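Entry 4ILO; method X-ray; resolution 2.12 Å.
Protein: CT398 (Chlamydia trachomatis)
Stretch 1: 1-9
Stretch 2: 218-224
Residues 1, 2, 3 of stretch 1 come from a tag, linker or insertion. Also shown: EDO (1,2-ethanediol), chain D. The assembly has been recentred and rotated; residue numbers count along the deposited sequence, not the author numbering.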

# COMPACT_ATOMS: atom_id res chain seq x y z
N SER A 1 -31.20 -38.09 -20.30
CA SER A 1 -30.19 -38.72 -21.21
C SER A 1 -28.94 -39.13 -20.43
O SER A 1 -28.46 -38.37 -19.56
N ASN A 2 -28.43 -40.33 -20.76
CA ASN A 2 -27.12 -40.78 -20.27
C ASN A 2 -26.04 -39.73 -20.53
O ASN A 2 -25.28 -39.35 -19.62
N ALA A 3 -25.93 -39.28 -21.79
CA ALA A 3 -24.85 -38.37 -22.16
C ALA A 3 -24.98 -37.03 -21.45
O ALA A 3 -23.97 -36.43 -21.08
N MET A 4 -26.21 -36.54 -21.27
CA MET A 4 -26.42 -35.27 -20.58
C MET A 4 -25.98 -35.38 -19.12
O MET A 4 -25.30 -34.49 -18.60
N HIS A 5 -26.32 -36.51 -18.48
CA HIS A 5 -25.85 -36.81 -17.14
C HIS A 5 -24.32 -36.82 -17.05
O HIS A 5 -23.75 -36.32 -16.07
N ASP A 6 -23.64 -37.37 -18.06
CA ASP A 6 -22.17 -37.33 -18.06
C ASP A 6 -21.65 -35.91 -18.27
O ASP A 6 -20.66 -35.51 -17.64
N ALA A 7 -22.27 -35.15 -19.18
CA ALA A 7 -21.84 -33.77 -19.36
C ALA A 7 -22.01 -32.98 -18.07
O ALA A 7 -21.17 -32.13 -17.73
N LEU A 8 -23.10 -33.25 -17.34
CA LEU A 8 -23.36 -32.50 -16.12
C LEU A 8 -22.36 -32.87 -15.05
O LEU A 8 -21.68 -32.00 -14.51
N GLN A 9 -22.22 -34.17 -14.78
CA GLN A 9 -21.25 -34.62 -13.78
C GLN A 9 -19.87 -34.01 -14.05
O GLN A 9 -19.15 -33.60 -13.11
N ARG A 218 -36.50 -31.74 -15.64
CA ARG A 218 -36.50 -33.18 -15.37
C ARG A 218 -36.24 -34.02 -16.63
O ARG A 218 -35.66 -35.12 -16.52
N LYS A 219 -36.71 -33.58 -17.80
CA LYS A 219 -36.53 -34.43 -18.98
C LYS A 219 -35.04 -34.66 -19.25
O LYS A 219 -34.65 -35.72 -19.74
N GLN A 220 -34.19 -33.71 -18.85
CA GLN A 220 -32.75 -33.94 -18.91
C GLN A 220 -32.30 -34.24 -20.34
O GLN A 220 -31.29 -34.91 -20.55
N ASP A 221 -33.07 -33.76 -21.32
CA ASP A 221 -32.78 -34.00 -22.72
C ASP A 221 -32.29 -32.76 -23.46
O ASP A 221 -32.07 -32.85 -24.68
N HIS A 222 -32.13 -31.62 -22.77
CA HIS A 222 -31.51 -30.42 -23.33
C HIS A 222 -31.19 -29.42 -22.21
O HIS A 222 -31.71 -29.51 -21.09
N LEU A 223 -30.29 -28.50 -22.51
CA LEU A 223 -29.87 -27.52 -21.49
C LEU A 223 -31.04 -26.60 -21.19
O LEU A 223 -31.62 -26.02 -22.11
N VAL A 224 -31.42 -26.51 -19.91
CA VAL A 224 -32.49 -25.64 -19.45
C VAL A 224 -31.90 -24.62 -18.47
O VAL A 224 -31.19 -25.00 -17.54

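The first helical turn of stretch 1 rests against the loop that follows the helix end in stretch 2, with Met 4 and Gln 220 at the centre. Met 4 points toward the loop; chi1 t followed by chi2 and chi3 both p folds the thioether along the backbone of stretch 2. Its CG lies 3.3 Å from Gln 220 O, its CE 3.5 Å from His 222 CA, and its SD 4.1 Å from Leu 223 CD2, an apolar contact. Leu 223 (m, t) starts sideways, but its end comes nearer. Gln 220, with positive phi, leaves the helix; chi1 t and an off-well chi2 of 146° carry its side chain toward the helix of stretch 1, so NE2 lies 3.7 Å from His 5 CB and 4.1 Å from Leu 8 CD1. The His 5 ring (chi1 t) leads away. Tag-derived Ser 1 donates from N to Gln 220 O (3.2 Å), while a water accepts from Ser 1 N (2.5 Å) and donates to Lys 219 O (3.2 Å). With chi1 t, Ser 1 OG accepts from Met 4 N (3.3 Å). Asp 221 (chi1 p) points away, its OD1 accepting from His 222 ND1 (2.7 Å) and its OD2 salt-bridged to Lys 219 NZ (2.9 Å). Beside the loop, 1,2-ethanediol O2 accepts from Val 224 N (2.7 Å).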

# COMPACT_ATOMS: atom_id res chain seq x y z
CB SER A 1 -29.81 -37.75 -22.34
OG SER A 1 -28.57 -38.12 -22.92
CB ASN A 2 -26.72 -42.09 -20.95
CG ASN A 2 -27.21 -43.33 -20.22
OD1 ASN A 2 -28.03 -43.26 -19.30
ND2 ASN A 2 -26.68 -44.48 -20.62
CB ALA A 3 -24.84 -38.15 -23.68
CB MET A 4 -27.91 -34.89 -20.66
CG MET A 4 -28.33 -33.72 -19.78
SD MET A 4 -27.73 -32.10 -20.34
CE MET A 4 -28.69 -31.92 -21.84
CB HIS A 5 -26.47 -38.14 -16.67
CG HIS A 5 -25.71 -38.83 -15.58
ND1 HIS A 5 -25.97 -38.62 -14.24
CD2 HIS A 5 -24.69 -39.71 -15.63
CE1 HIS A 5 -25.13 -39.33 -13.51
NE2 HIS A 5 -24.34 -40.01 -14.33
CB ASP A 6 -21.60 -38.24 -19.14
CG ASP A 6 -21.88 -39.71 -18.89
OD1 ASP A 6 -21.86 -40.14 -17.72
OD2 ASP A 6 -22.11 -40.44 -19.89
CB ALA A 7 -22.60 -33.12 -20.52
CB LEU A 8 -24.80 -32.71 -15.63
CG LEU A 8 -25.90 -31.98 -16.42
CD1 LEU A 8 -27.28 -32.40 -15.93
CD2 LEU A 8 -25.75 -30.45 -16.36
CB GLN A 9 -21.19 -36.15 -13.79
CG GLN A 9 -20.62 -36.77 -12.50
CD GLN A 9 -20.68 -38.33 -12.49
OE1 GLN A 9 -21.31 -38.95 -13.36
NE2 GLN A 9 -20.03 -38.94 -11.50
CB ARG A 218 -37.82 -33.58 -14.75
CG ARG A 218 -37.95 -33.05 -13.34
CD ARG A 218 -38.36 -34.15 -12.42
NE ARG A 218 -39.25 -33.68 -11.38
CZ ARG A 218 -39.79 -34.48 -10.47
NH1 ARG A 218 -39.54 -35.80 -10.49
NH2 ARG A 218 -40.58 -33.97 -9.54
CB LYS A 219 -37.25 -33.87 -20.22
CG LYS A 219 -38.76 -33.61 -20.00
CD LYS A 219 -39.61 -33.68 -21.31
CE LYS A 219 -39.53 -32.40 -22.17
NZ LYS A 219 -38.73 -32.58 -23.43
CB GLN A 220 -32.37 -35.08 -17.97
CG GLN A 220 -30.89 -35.24 -17.69
CD GLN A 220 -30.62 -35.73 -16.28
OE1 GLN A 220 -31.54 -35.91 -15.48
NE2 GLN A 220 -29.34 -35.92 -15.96
CB ASP A 221 -34.01 -34.60 -23.43
CG ASP A 221 -35.19 -33.62 -23.48
OD1 ASP A 221 -35.08 -32.50 -22.89
OD2 ASP A 221 -36.22 -33.96 -24.09
CB HIS A 222 -32.38 -29.76 -24.41
CG HIS A 222 -33.65 -29.14 -23.90
ND1 HIS A 222 -34.68 -29.89 -23.39
CD2 HIS A 222 -34.02 -27.85 -23.75
CE1 HIS A 222 -35.64 -29.09 -22.97
NE2 HIS A 222 -35.27 -27.84 -23.19
CB LEU A 223 -28.68 -26.72 -21.97
CG LEU A 223 -27.34 -27.43 -22.09
CD1 LEU A 223 -26.24 -26.42 -22.47
CD2 LEU A 223 -27.00 -28.14 -20.80
CB VAL A 224 -33.62 -26.43 -18.78
CG1 VAL A 224 -34.72 -25.49 -18.31
CG2 VAL A 224 -34.20 -27.52 -19.76
C1 EDO D . -31.60 -30.00 -17.73
O1 EDO D . -31.52 -31.28 -17.09
C2 EDO D . -30.17 -29.52 -17.94
O2 EDO D . -30.24 -28.11 -18.13
O HOH W 1 -33.21 -37.78 -21.69